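Local coordinates for protein TqaA (Penicillium aethiopicum, PDB 5DLK) that is the terminal condensation-like domain of a fungal nonribosomal peptide synthetase and probably macrocyclises a peptide delivered on a phosphopantetheine arm, at residues L212-S217 and N314-N319; P227-W232 and E364-R369; V41-S46 and A115-K120; E49-A54 and H108-V113. All blocks are in the same frame, centred on the assembly; numbering follows the deposited sequence.

Interaction 1 of 4, residues L212-S217 and N314-N319; sequences LYHRVS and NLPMDN
His214 and Met317 mark where helix 208-218 comes nearest to the irregular loop 314-319, with their CA atoms 7.4 Å apart; one residue further along the helix, the CA of Arg215 lies 8.0 Å from the CA of Leu315. The loop has no regular structure here, and the two segments meet mainly through side chains. His214 directs its CB at the loop; its CG is anti to the backbone N (chi1 -166°), and the side chain slides past Met317 in the opposite direction. Met317 CB sits over one face of the imidazole, 3.8 Å from the ring centroid and offset toward the rim, a CH-pi contact. The thioether bends at chi3 (62°), and Met317 CE reaches back to His214 CB at 3.5 Å. Leu315 CD1 lies 4.0 Å from His214 ND1 and also meets the aliphatic part of Arg215, at CG, 3.6 Å away, the two side chains crossing at about a right angle. Beyond that carbon, Arg215 NH1 bonds to His365 O and pairs with Glu367. An alanine in place of His214 would probably leave the Met317 methyl and CB without the ring they pack on and open a gap before Leu315. Although His214 NE2 is 2.8 Å from Pro316 O, the angle is poor for a hydrogen bond, and ND1 is buried without a polar partner, so the imidazole is held here mainly by apolar packing.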
loop_
_atom_site.group_PDB
_atom_site.type_symbol
_atom_site.label_atom_id
_atom_site.label_comp_id
_atom_site.label_asym_id
_atom_site.label_seq_id
_atom_site.Cartn_x
_atom_site.Cartn_y
_atom_site.Cartn_z
ATOM N N LEU A 212 -5.532 14.809 -0.952
ATOM C CA LEU A 212 -4.365 15.659 -0.761
ATOM C C LEU A 212 -4.766 17.109 -0.438
ATOM O O LEU A 212 -4.194 17.727 0.469
ATOM C CB LEU A 212 -3.459 15.608 -1.987
ATOM C CG LEU A 212 -2.841 14.232 -2.281
ATOM C CD1 LEU A 212 -1.849 14.320 -3.425
ATOM C CD2 LEU A 212 -2.185 13.670 -1.016
ATOM N N TYR A 213 -5.742 17.656 -1.162
ATOM C CA TYR A 213 -6.213 19.017 -0.852
ATOM C C TYR A 213 -6.801 19.098 0.555
ATOM O O TYR A 213 -6.557 20.063 1.294
ATOM C CB TYR A 213 -7.250 19.487 -1.885
ATOM C CG TYR A 213 -6.623 19.818 -3.223
ATOM C CD1 TYR A 213 -5.657 20.812 -3.330
ATOM C CD2 TYR A 213 -6.994 19.136 -4.381
ATOM C CE1 TYR A 213 -5.065 21.114 -4.555
ATOM C CE2 TYR A 213 -6.413 19.432 -5.607
ATOM C CZ TYR A 213 -5.452 20.421 -5.690
ATOM O OH TYR A 213 -4.865 20.727 -6.898
ATOM N N HIS A 214 -7.576 18.087 0.926
ATOM C CA HIS A 214 -8.175 18.041 2.257
ATOM C C HIS A 214 -7.121 17.973 3.379
ATOM O O HIS A 214 -7.274 18.645 4.406
ATOM C CB HIS A 214 -9.132 16.862 2.352
ATOM C CG HIS A 214 -10.042 16.919 3.534
ATOM N ND1 HIS A 214 -9.628 16.590 4.809
ATOM C CD2 HIS A 214 -11.340 17.288 3.642
ATOM C CE1 HIS A 214 -10.637 16.741 5.650
ATOM N NE2 HIS A 214 -11.688 17.161 4.967
ATOM N N ARG A 215 -6.062 17.180 3.194
ATOM C CA ARG A 215 -4.947 17.180 4.151
ATOM C C ARG A 215 -4.375 18.579 4.371
ATOM O O ARG A 215 -4.103 18.980 5.508
ATOM C CB ARG A 215 -3.808 16.269 3.695
ATOM C CG ARG A 215 -4.084 14.790 3.787
ATOM C CD ARG A 215 -2.761 14.026 3.891
ATOM N NE ARG A 215 -1.815 14.423 2.849
ATOM C CZ ARG A 215 -0.558 13.995 2.784
ATOM N NH1 ARG A 215 -0.090 13.156 3.707
ATOM N NH2 ARG A 215 0.235 14.403 1.801
ATOM N N VAL A 216 -4.178 19.315 3.282
ATOM C CA VAL A 216 -3.577 20.640 3.362
ATOM C C VAL A 216 -4.550 21.624 4.003
ATOM O O VAL A 216 -4.145 22.488 4.778
ATOM C CB VAL A 216 -3.133 21.146 1.967
ATOM C CG1 VAL A 216 -2.914 22.669 1.967
ATOM C CG2 VAL A 216 -1.863 20.429 1.551
ATOM N N SER A 217 -5.836 21.472 3.718
ATOM C CA SER A 217 -6.815 22.386 4.280
ATOM C C SER A 217 -6.913 22.231 5.800
ATOM O O SER A 217 -7.235 23.193 6.501
ATOM C CB SER A 217 -8.185 22.172 3.645
ATOM O OG SER A 217 -8.834 21.070 4.250
ATOM N N ASN A 314 -8.849 8.027 8.148
ATOM C CA ASN A 314 -9.600 8.515 9.290
ATOM C C ASN A 314 -9.844 10.013 9.197
ATOM O O ASN A 314 -10.423 10.609 10.094
ATOM C CB ASN A 314 -8.878 8.137 10.584
ATOM C CG ASN A 314 -8.834 6.625 10.788
ATOM O OD1 ASN A 314 -9.799 6.031 11.265
ATOM N ND2 ASN A 314 -7.726 5.993 10.391
ATOM N N LEU A 315 -9.419 10.615 8.095
ATOM C CA LEU A 315 -9.757 12.007 7.801
ATOM C C LEU A 315 -11.246 12.178 7.515
ATOM O O LEU A 315 -11.824 11.424 6.735
ATOM C CB LEU A 315 -8.963 12.510 6.598
ATOM C CG LEU A 315 -7.602 13.155 6.820
ATOM C CD1 LEU A 315 -7.060 13.626 5.482
ATOM C CD2 LEU A 315 -7.710 14.323 7.782
ATOM N N PRO A 316 -11.875 13.185 8.129
ATOM C CA PRO A 316 -13.284 13.402 7.789
ATOM C C PRO A 316 -13.431 14.062 6.417
ATOM O O PRO A 316 -13.215 15.262 6.271
ATOM C CB PRO A 316 -13.775 14.323 8.910
ATOM C CG PRO A 316 -12.549 15.079 9.323
ATOM C CD PRO A 316 -11.391 14.122 9.158
ATOM N N MET A 317 -13.786 13.274 5.414
ATOM C CA MET A 317 -14.032 13.819 4.090
ATOM C C MET A 317 -14.975 12.881 3.363
ATOM O O MET A 317 -15.015 11.683 3.658
ATOM C CB MET A 317 -12.718 14.020 3.316
ATOM C CG MET A 317 -12.232 12.842 2.474
ATOM S SD MET A 317 -10.668 13.216 1.624
ATOM C CE MET A 317 -9.601 13.490 3.025
ATOM N N ASP A 318 -15.759 13.433 2.443
ATOM C CA ASP A 318 -16.698 12.625 1.676
ATOM C C ASP A 318 -15.949 11.568 0.885
ATOM O O ASP A 318 -14.900 11.853 0.297
ATOM C CB ASP A 318 -17.534 13.497 0.737
ATOM C CG ASP A 318 -18.418 14.480 1.484
ATOM O OD1 ASP A 318 -18.829 14.170 2.623
ATOM O OD2 ASP A 318 -18.701 15.564 0.932
ATOM N N ASN A 319 -16.488 10.351 0.900
ATOM C CA ASN A 319 -15.951 9.214 0.147
ATOM C C ASN A 319 -14.572 8.750 0.599
ATOM O O ASN A 319 -13.893 8.034 -0.137
ATOM C CB ASN A 319 -15.897 9.541 -1.347
ATOM C CG ASN A 319 -17.236 9.969 -1.889
ATOM O OD1 ASN A 319 -18.273 9.423 -1.503
ATOM N ND2 ASN A 319 -17.230 10.960 -2.774
#

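Interaction 2 of 4, residues P227-W232 and E364-R369; sequences PTFQFW and EHVELR
Val366 wedges among Thr228, Phe229 and Trp232, joining helix 227-235 to the turn that leads into helix 368-375 of the condensation-domain fold. Thr228 and Val366 meet tip to tip, methyl on methyl, with Thr228 CG2 3.6 Å from Val366 CG1. The other branch, Val366 CG2, lies between the backbone N and the carbonyl carbon of its own residue (chi1 -69° for CG1) and approaches the indole obliquely, 3.8 Å from Trp232 NE1. The same methyl is 4.1 Å from Phe229 CE1, so one branched side chain touches three residues within little more than one turn of helix. On the six-membered ring of the indole, Glu364 CA lies at the edge, near its plane, 4.3 Å from Trp232 CZ2.

Further out, polar bonds hold two of the three side chains that Val366 meets, Thr228 and Trp232. His363, just ahead of Glu364, is the partner of both Thr228 OG1, through its ND1, and Trp232 NE1, through its carbonyl oxygen; together these tie the helix to the backbone and side chain of one residue. The Val366 carbonyl is itself held by Asn329 ND2. Glu367 occupies the N-cap position of the following helix, so the valine directly precedes the N-cap residue. Behind the indole, Phe231 gives its rim to the Trp232 face: Phe231 CE1 stands 3.8 Å above the indole plane, over its centre.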
loop_
_atom_site.group_PDB
_atom_site.type_symbol
_atom_site.label_atom_id
_atom_site.label_comp_id
_atom_site.label_asym_id
_atom_site.label_seq_id
_atom_site.Cartn_x
_atom_site.Cartn_y
_atom_site.Cartn_z
ATOM N N PRO A 227 -2.412 21.039 15.886
ATOM C CA PRO A 227 -2.653 20.005 16.898
ATOM C C PRO A 227 -2.006 18.678 16.510
ATOM O O PRO A 227 -1.667 17.900 17.393
ATOM C CB PRO A 227 -4.173 19.864 16.919
ATOM C CG PRO A 227 -4.687 21.179 16.363
ATOM C CD PRO A 227 -3.665 21.609 15.360
ATOM N N THR A 228 -1.868 18.418 15.218
ATOM C CA THR A 228 -1.296 17.140 14.810
ATOM C C THR A 228 0.207 17.088 15.106
ATOM O O THR A 228 0.720 16.083 15.606
ATOM C CB THR A 228 -1.598 16.863 13.343
ATOM O OG1 THR A 228 -2.973 16.470 13.254
ATOM C CG2 THR A 228 -0.747 15.704 12.837
ATOM N N PHE A 229 0.922 18.172 14.846
ATOM C CA PHE A 229 2.338 18.174 15.174
ATOM C C PHE A 229 2.574 18.401 16.666
ATOM O O PHE A 229 3.612 17.979 17.214
ATOM C CB PHE A 229 3.078 19.189 14.316
ATOM C CG PHE A 229 3.068 18.806 12.854
ATOM C CD1 PHE A 229 3.639 17.601 12.455
ATOM C CD2 PHE A 229 2.442 19.600 11.909
ATOM C CE1 PHE A 229 3.610 17.205 11.115
ATOM C CE2 PHE A 229 2.411 19.227 10.579
ATOM C CZ PHE A 229 2.990 18.033 10.179
ATOM N N GLN A 230 1.612 19.023 17.330
ATOM C CA GLN A 230 1.678 19.085 18.791
ATOM C C GLN A 230 1.533 17.683 19.360
ATOM O O GLN A 230 2.252 17.301 20.298
ATOM C CB GLN A 230 0.593 20.001 19.347
ATOM C CG GLN A 230 0.906 21.478 19.091
ATOM C CD GLN A 230 -0.273 22.394 19.415
ATOM O OE1 GLN A 230 -1.352 21.930 19.805
ATOM N NE2 GLN A 230 -0.069 23.702 19.257
ATOM N N PHE A 231 0.601 16.922 18.790
ATOM C CA PHE A 231 0.404 15.539 19.218
ATOM C C PHE A 231 1.672 14.722 19.030
ATOM O O PHE A 231 2.099 14.034 19.950
ATOM C CB PHE A 231 -0.734 14.847 18.460
ATOM C CG PHE A 231 -0.719 13.346 18.630
ATOM C CD1 PHE A 231 -0.148 12.532 17.640
ATOM C CD2 PHE A 231 -1.213 12.757 19.790
ATOM C CE1 PHE A 231 -0.089 11.148 17.800
ATOM C CE2 PHE A 231 -1.168 11.362 19.965
ATOM C CZ PHE A 231 -0.601 10.559 18.949
ATOM N N TRP A 232 2.262 14.762 17.835
ATOM C CA TRP A 232 3.425 13.897 17.599
ATOM C C TRP A 232 4.595 14.296 18.495
ATOM O O TRP A 232 5.325 13.438 18.949
ATOM C CB TRP A 232 3.833 13.909 16.125
ATOM C CG TRP A 232 2.912 13.063 15.263
ATOM C CD1 TRP A 232 1.980 13.501 14.343
ATOM C CD2 TRP A 232 2.818 11.627 15.275
ATOM N NE1 TRP A 232 1.331 12.419 13.775
ATOM C CE2 TRP A 232 1.824 11.262 14.329
ATOM C CE3 TRP A 232 3.488 10.619 15.979
ATOM C CZ2 TRP A 232 1.477 9.935 14.086
ATOM C CZ3 TRP A 232 3.144 9.293 15.731
ATOM C CH2 TRP A 232 2.151 8.968 14.790
ATOM N N GLU A 364 -2.639 10.586 12.007
ATOM C CA GLU A 364 -1.810 9.581 11.342
ATOM C C GLU A 364 -1.577 9.844 9.846
ATOM O O GLU A 364 -0.826 9.115 9.187
ATOM C CB GLU A 364 -2.461 8.204 11.511
ATOM C CG GLU A 364 -3.724 8.088 10.676
ATOM C CD GLU A 364 -4.374 6.718 10.705
ATOM O OE1 GLU A 364 -4.168 5.942 11.677
ATOM O OE2 GLU A 364 -5.124 6.434 9.738
ATOM N N HIS A 365 -2.221 10.886 9.320
ATOM C CA HIS A 365 -2.265 11.156 7.891
ATOM C C HIS A 365 -1.158 12.066 7.360
ATOM O O HIS A 365 -1.020 12.245 6.139
ATOM C CB HIS A 365 -3.616 11.797 7.563
ATOM C CG HIS A 365 -3.842 13.077 8.299
ATOM N ND1 HIS A 365 -4.371 13.118 9.573
ATOM C CD2 HIS A 365 -3.573 14.362 7.957
ATOM C CE1 HIS A 365 -4.424 14.376 9.981
ATOM N NE2 HIS A 365 -3.947 15.150 9.017
ATOM N N VAL A 366 -0.383 12.667 8.257
ATOM C CA VAL A 366 0.641 13.624 7.846
ATOM C C VAL A 366 1.924 12.941 7.372
ATOM O O VAL A 366 2.189 11.813 7.754
ATOM C CB VAL A 366 0.980 14.603 8.975
ATOM C CG1 VAL A 366 -0.213 15.544 9.231
ATOM C CG2 VAL A 366 1.403 13.846 10.254
ATOM N N GLU A 367 2.715 13.643 6.559
ATOM C CA GLU A 367 3.981 13.103 6.031
ATOM C C GLU A 367 4.972 12.738 7.128
ATOM O O GLU A 367 5.196 13.543 8.025
ATOM C CB GLU A 367 4.645 14.120 5.105
ATOM C CG GLU A 367 3.783 14.496 3.903
ATOM C CD GLU A 367 3.706 13.367 2.885
ATOM O OE1 GLU A 367 4.666 13.224 2.099
ATOM O OE2 GLU A 367 2.694 12.642 2.877
ATOM N N LEU A 368 5.584 11.557 7.041
ATOM C CA LEU A 368 6.573 11.133 8.043
ATOM C C LEU A 368 7.709 12.149 8.216
ATOM O O LEU A 368 8.093 12.476 9.342
ATOM C CB LEU A 368 7.169 9.774 7.670
ATOM C CG LEU A 368 8.158 9.165 8.671
ATOM C CD1 LEU A 368 7.461 8.900 10.030
ATOM C CD2 LEU A 368 8.779 7.893 8.122
ATOM N N ARG A 369 8.248 12.653 7.101
ATOM C CA ARG A 369 9.320 13.640 7.190
ATOM C C ARG A 369 8.852 14.932 7.863
ATOM O O ARG A 369 9.674 15.647 8.434
ATOM C CB ARG A 369 9.920 13.940 5.796
ATOM C CG ARG A 369 8.979 14.560 4.771
ATOM C CD ARG A 369 9.765 15.033 3.531
ATOM N NE ARG A 369 10.660 14.016 2.963
ATOM C CZ ARG A 369 10.312 13.154 1.997
ATOM N NH1 ARG A 369 9.086 13.170 1.495
ATOM N NH2 ARG A 369 11.196 12.273 1.537
#

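Interaction 3 of 4, residues V41-S46 and A115-K120; sequences VIPVTS and ANLDVK
Pro43 and Leu117 touch where a type I beta turn, Pro43 to Ser46, is laid against the loop that follows strand 108-115. The apolar part is small. Leu117, with CG anti to its backbone N (chi1 -168°), brings CD1 to within 3.8 Å of Pro43 CG, and the same methyl lies 4.1 Å from Ser46 CB.

Weak backbone contacts come next: Ser46 CA approaches two successive carbonyls, Ala115 O at 3.5 Å and Asn116 O at 3.6 Å, the latter with the straighter C-H...O angle, 156°.

The turn is braced from within, because Pro43 O accepts from both the backbone N and the OG of Ser46. The Ser46 OG bond, 2.8 Å long, lies in the plane of the Pro43 carbonyl, and this hydroxyl also bonds to His33 on helix 29-38.

Direct polar contact is replaced by water at the outer rim. Thr45 OG1 and Asp118 OD2 stay 3.7 Å apart, while two waters both link Thr45 OG1 with Asn116 O. One donates to Thr45 OG1 and accepts from Asp118 N; the other accepts from Thr45 OG1 and donates to Asp118 OD1 at 2.9 Å.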
loop_
_atom_site.group_PDB
_atom_site.type_symbol
_atom_site.label_atom_id
_atom_site.label_comp_id
_atom_site.label_asym_id
_atom_site.label_seq_id
_atom_site.Cartn_x
_atom_site.Cartn_y
_atom_site.Cartn_z
ATOM N N VAL A 41 5.960 10.725 -24.353
ATOM C CA VAL A 41 5.839 9.989 -23.092
ATOM C C VAL A 41 4.369 9.766 -22.722
ATOM O O VAL A 41 3.985 8.702 -22.242
ATOM C CB VAL A 41 6.553 10.742 -21.955
ATOM C CG1 VAL A 41 6.358 10.020 -20.617
ATOM C CG2 VAL A 41 8.038 10.910 -22.288
ATOM N N ILE A 42 3.554 10.784 -22.969
ATOM C CA ILE A 42 2.115 10.731 -22.739
ATOM C C ILE A 42 1.405 11.185 -24.026
ATOM O O ILE A 42 2.029 11.831 -24.863
ATOM C CB ILE A 42 1.709 11.622 -21.552
ATOM C CG1 ILE A 42 2.195 13.057 -21.778
ATOM C CG2 ILE A 42 2.275 11.040 -20.251
ATOM C CD1 ILE A 42 1.670 14.064 -20.745
ATOM N N PRO A 43 0.116 10.838 -24.192
ATOM C CA PRO A 43 -0.566 11.125 -25.467
ATOM C C PRO A 43 -0.638 12.618 -25.794
ATOM O O PRO A 43 -0.872 13.417 -24.892
ATOM C CB PRO A 43 -1.970 10.553 -25.247
ATOM C CG PRO A 43 -1.796 9.509 -24.199
ATOM C CD PRO A 43 -0.737 10.050 -23.284
ATOM N N VAL A 44 -0.446 12.989 -27.060
ATOM C CA VAL A 44 -0.411 14.403 -27.425
ATOM C C VAL A 44 -1.764 15.075 -27.267
ATOM O O VAL A 44 -1.834 16.288 -27.120
ATOM C CB VAL A 44 0.070 14.622 -28.875
ATOM C CG1 VAL A 44 1.571 14.398 -28.984
ATOM C CG2 VAL A 44 -0.684 13.704 -29.813
ATOM N N THR A 45 -2.839 14.298 -27.287
ATOM C CA THR A 45 -4.164 14.884 -27.151
ATOM C C THR A 45 -4.647 14.998 -25.702
ATOM O O THR A 45 -5.735 15.514 -25.448
ATOM C CB THR A 45 -5.207 14.083 -27.944
ATOM O OG1 THR A 45 -5.271 12.747 -27.441
ATOM C CG2 THR A 45 -4.836 14.057 -29.434
ATOM N N SER A 46 -3.858 14.506 -24.752
ATOM C CA SER A 46 -4.246 14.629 -23.351
ATOM C C SER A 46 -4.148 16.084 -22.905
ATOM O O SER A 46 -3.402 16.874 -23.491
ATOM C CB SER A 46 -3.368 13.744 -22.446
ATOM O OG SER A 46 -2.026 14.209 -22.437
ATOM N N ALA A 115 -6.342 14.561 -18.231
ATOM C CA ALA A 115 -7.722 14.419 -18.667
ATOM C C ALA A 115 -7.711 14.293 -20.193
ATOM O O ALA A 115 -6.648 14.376 -20.816
ATOM C CB ALA A 115 -8.575 15.609 -18.220
ATOM N N ASN A 116 -8.889 14.096 -20.779
ATOM C CA ASN A 116 -8.989 13.814 -22.218
ATOM C C ASN A 116 -8.031 12.691 -22.602
ATOM O O ASN A 116 -7.313 12.766 -23.604
ATOM C CB ASN A 116 -8.711 15.073 -23.034
ATOM C CG ASN A 116 -9.743 16.158 -22.786
ATOM O OD1 ASN A 116 -9.534 17.061 -21.970
ATOM N ND2 ASN A 116 -10.882 16.058 -23.466
ATOM N N LEU A 117 -8.016 11.663 -21.757
ATOM C CA LEU A 117 -7.088 10.554 -21.895
ATOM C C LEU A 117 -7.774 9.356 -22.540
ATOM O O LEU A 117 -8.651 8.740 -21.933
ATOM C CB LEU A 117 -6.513 10.155 -20.527
ATOM C CG LEU A 117 -5.324 9.204 -20.642
ATOM C CD1 LEU A 117 -4.139 9.922 -21.261
ATOM C CD2 LEU A 117 -4.959 8.628 -19.293
ATOM N N ASP A 118 -7.370 9.037 -23.770
ATOM C CA ASP A 118 -7.862 7.849 -24.457
ATOM C C ASP A 118 -7.165 6.597 -23.940
ATOM O O ASP A 118 -5.940 6.507 -23.964
ATOM C CB ASP A 118 -7.647 7.949 -25.974
ATOM C CG ASP A 118 -7.973 9.320 -26.531
ATOM O OD1 ASP A 118 -8.868 9.995 -25.981
ATOM O OD2 ASP A 118 -7.330 9.726 -27.528
ATOM N N VAL A 119 -7.947 5.631 -23.479
ATOM C CA VAL A 119 -7.388 4.357 -23.065
ATOM C C VAL A 119 -7.260 3.428 -24.272
ATOM O O VAL A 119 -8.249 3.111 -24.928
ATOM C CB VAL A 119 -8.256 3.695 -21.977
ATOM C CG1 VAL A 119 -7.748 2.295 -21.661
ATOM C CG2 VAL A 119 -8.272 4.570 -20.730
ATOM N N LYS A 120 -6.037 3.017 -24.575
ATOM C CA LYS A 120 -5.803 2.049 -25.641
ATOM C C LYS A 120 -5.374 0.720 -25.030
ATOM O O LYS A 120 -4.377 0.657 -24.303
ATOM C CB LYS A 120 -4.737 2.554 -26.617
ATOM C CG LYS A 120 -5.122 3.847 -27.362
ATOM C CD LYS A 120 -6.497 3.717 -28.009
ATOM C CE LYS A 120 -6.726 4.764 -29.099
ATOM N NZ LYS A 120 -6.747 6.145 -28.550
HETATM O O HOH W 1 -5.338 10.946 -24.777
HETATM O O HOH W 2 -8.227 12.750 -26.364
#

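Interaction 4 of 4, residues E49-A54 and H108-V113; sequences EDLLPA and HPIQLV
Leu51 and Leu112 lie side by side, pointing the same way, with Leu51 CD1 4.0 Å from Leu112 CG. The second methyl of Leu51, CD2, passes obliquely to Ile110 CB, so Leu51 fits against two residues of the opposing strand; helix 29-38 packs over this face through Leu32 and Leu36. On the other face, Leu52 crosses Val113 obliquely, CD1 against CG2 at 4.0 Å. Gln111 projects on that face too. Its CG stands between the backbone N and the carbonyl carbon (chi1 59°), and the chain runs out extended until NE2 bonds to Pro53 O at 3.0 Å. This donor lies above the carbonyl plane of Pro53, while OE1 takes a hydrogen bond from Gln58. An alanine at Gln111 would probably leave Pro53 O without this side-chain donor and Gln58 NE2 without its acceptor.

The strands 47-53 and 108-115 are antiparallel neighbours at one side of a three-stranded sheet. Leu52 and Gln111 form a hydrogen-bonded pair, with Gln111 N to Leu52 O the short member at 2.7 Å, and Ala54 N closes on Pro109 O. Toward the other end, Glu49 and Asp50 both face Val113 in a classic beta bulge: Glu49 N meets Val113 O at 2.8 Å, and Asp50 N reaches the same oxygen only weakly. Val113 N returns a bond to Asp50 O, 3.0 Å away.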
loop_
_atom_site.group_PDB
_atom_site.type_symbol
_atom_site.label_atom_id
_atom_site.label_comp_id
_atom_site.label_asym_id
_atom_site.label_seq_id
_atom_site.Cartn_x
_atom_site.Cartn_y
_atom_site.Cartn_z
ATOM N N GLU A 49 -4.941 18.212 -16.112
ATOM C CA GLU A 49 -6.032 18.594 -15.229
ATOM C C GLU A 49 -5.523 19.143 -13.884
ATOM O O GLU A 49 -6.134 20.047 -13.290
ATOM C CB GLU A 49 -6.951 17.397 -15.007
ATOM C CG GLU A 49 -8.072 17.641 -14.033
ATOM C CD GLU A 49 -8.873 16.387 -13.750
ATOM O OE1 GLU A 49 -9.308 16.213 -12.590
ATOM O OE2 GLU A 49 -9.065 15.572 -14.678
ATOM N N ASP A 50 -4.407 18.593 -13.402
ATOM C CA ASP A 50 -3.838 19.034 -12.126
ATOM C C ASP A 50 -2.381 18.620 -12.026
ATOM O O ASP A 50 -1.891 17.788 -12.802
ATOM C CB ASP A 50 -4.630 18.463 -10.945
ATOM C CG ASP A 50 -4.689 19.424 -9.738
ATOM O OD1 ASP A 50 -3.783 20.271 -9.570
ATOM O OD2 ASP A 50 -5.659 19.326 -8.962
ATOM N N LEU A 51 -1.681 19.217 -11.071
ATOM C CA LEU A 51 -0.329 18.801 -10.772
ATOM C C LEU A 51 -0.138 18.956 -9.266
ATOM O O LEU A 51 -0.370 20.038 -8.716
ATOM C CB LEU A 51 0.690 19.622 -11.567
ATOM C CG LEU A 51 2.110 19.063 -11.641
ATOM C CD1 LEU A 51 2.870 19.663 -12.810
ATOM C CD2 LEU A 51 2.846 19.314 -10.325
ATOM N N LEU A 52 0.259 17.866 -8.610
ATOM C CA LEU A 52 0.433 17.847 -7.147
ATOM C C LEU A 52 1.727 17.145 -6.764
ATOM O O LEU A 52 2.251 16.346 -7.524
ATOM C CB LEU A 52 -0.741 17.138 -6.458
ATOM C CG LEU A 52 -2.153 17.635 -6.749
ATOM C CD1 LEU A 52 -2.779 16.790 -7.860
ATOM C CD2 LEU A 52 -3.000 17.620 -5.499
ATOM N N PRO A 53 2.247 17.424 -5.559
ATOM C CA PRO A 53 3.377 16.593 -5.128
ATOM C C PRO A 53 2.900 15.160 -4.931
ATOM O O PRO A 53 1.725 14.961 -4.578
ATOM C CB PRO A 53 3.803 17.231 -3.787
ATOM C CG PRO A 53 3.153 18.619 -3.794
ATOM C CD PRO A 53 1.871 18.431 -4.550
ATOM N N ALA A 54 3.776 14.193 -5.195
ATOM C CA ALA A 54 3.520 12.821 -4.792
ATOM C C ALA A 54 3.787 12.730 -3.277
ATOM O O ALA A 54 4.668 13.416 -2.766
ATOM C CB ALA A 54 4.403 11.874 -5.546
ATOM N N HIS A 108 12.296 15.497 -6.540
ATOM C CA HIS A 108 11.359 14.799 -5.668
ATOM C C HIS A 108 10.084 14.815 -6.482
ATOM O O HIS A 108 9.783 15.803 -7.168
ATOM C CB HIS A 108 11.127 15.407 -4.242
ATOM C CG HIS A 108 12.040 16.524 -3.828
ATOM N ND1 HIS A 108 11.603 17.462 -2.905
ATOM C CD2 HIS A 108 13.171 17.057 -4.389
ATOM C CE1 HIS A 108 12.492 18.430 -2.791
ATOM N NE2 HIS A 108 13.453 18.215 -3.697
ATOM N N PRO A 109 9.260 13.773 -6.285
ATOM C CA PRO A 109 8.246 13.335 -7.242
ATOM C C PRO A 109 6.942 14.137 -7.241
ATOM O O PRO A 109 6.436 14.551 -6.207
ATOM C CB PRO A 109 7.986 11.893 -6.808
ATOM C CG PRO A 109 8.208 11.881 -5.329
ATOM C CD PRO A 109 9.274 12.915 -5.077
ATOM N N ILE A 110 6.403 14.339 -8.437
ATOM C CA ILE A 110 5.145 15.041 -8.595
ATOM C C ILE A 110 4.216 14.175 -9.402
ATOM O O ILE A 110 4.674 13.318 -10.154
ATOM C CB ILE A 110 5.333 16.388 -9.309
ATOM C CG1 ILE A 110 6.064 16.167 -10.622
ATOM C CG2 ILE A 110 6.143 17.334 -8.434
ATOM C CD1 ILE A 110 6.141 17.411 -11.506
ATOM N N GLN A 111 2.918 14.376 -9.253
ATOM C CA GLN A 111 2.000 13.631 -10.090
ATOM C C GLN A 111 1.198 14.582 -10.998
ATOM O O GLN A 111 0.714 15.623 -10.571
ATOM C CB GLN A 111 1.095 12.738 -9.230
ATOM C CG GLN A 111 0.250 13.430 -8.216
ATOM C CD GLN A 111 -0.221 12.499 -7.086
ATOM O OE1 GLN A 111 -0.722 11.397 -7.311
ATOM N NE2 GLN A 111 -0.103 12.980 -5.860
ATOM N N LEU A 112 1.155 14.233 -12.279
ATOM C CA LEU A 112 0.393 14.983 -13.274
ATOM C C LEU A 112 -0.901 14.236 -13.532
ATOM O O LEU A 112 -0.881 13.117 -14.034
ATOM C CB LEU A 112 1.192 15.144 -14.572
ATOM C CG LEU A 112 2.389 16.101 -14.603
ATOM C CD1 LEU A 112 3.592 15.561 -13.835
ATOM C CD2 LEU A 112 2.781 16.423 -16.029
ATOM N N VAL A 113 -2.018 14.840 -13.155
ATOM C CA VAL A 113 -3.315 14.257 -13.415
ATOM C C VAL A 113 -3.716 14.658 -14.832
ATOM O O VAL A 113 -3.827 15.836 -15.132
ATOM C CB VAL A 113 -4.375 14.728 -12.418
ATOM C CG1 VAL A 113 -5.684 13.996 -12.652
ATOM C CG2 VAL A 113 -3.888 14.516 -10.969
#

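Interactions 1 and 2 interlock: their centres are about 14 Å apart, their segments alternate along the chain, and Asn314 ND2 bonds to Glu364 OE2 at 2.7 Å. This pair lies nearest the phosphopantetheine site. The Glu364 side chain comes within about 4 Å of those of Asn311 and Tyr357, which bind the cofactor arm in another structure of this protein; none is bound here. Helix 208-218 also joins interaction 1 to interaction 4, about 17 Å away between centres, where Tyr213 OH meets Asp50 OD2 at 2.6 Å. Interaction 4 is nested inside the chain loop closed by interaction 3, and both lie away from the phosphopantetheine site; the centre of interaction 3 is about 37 Å from that of interaction 2.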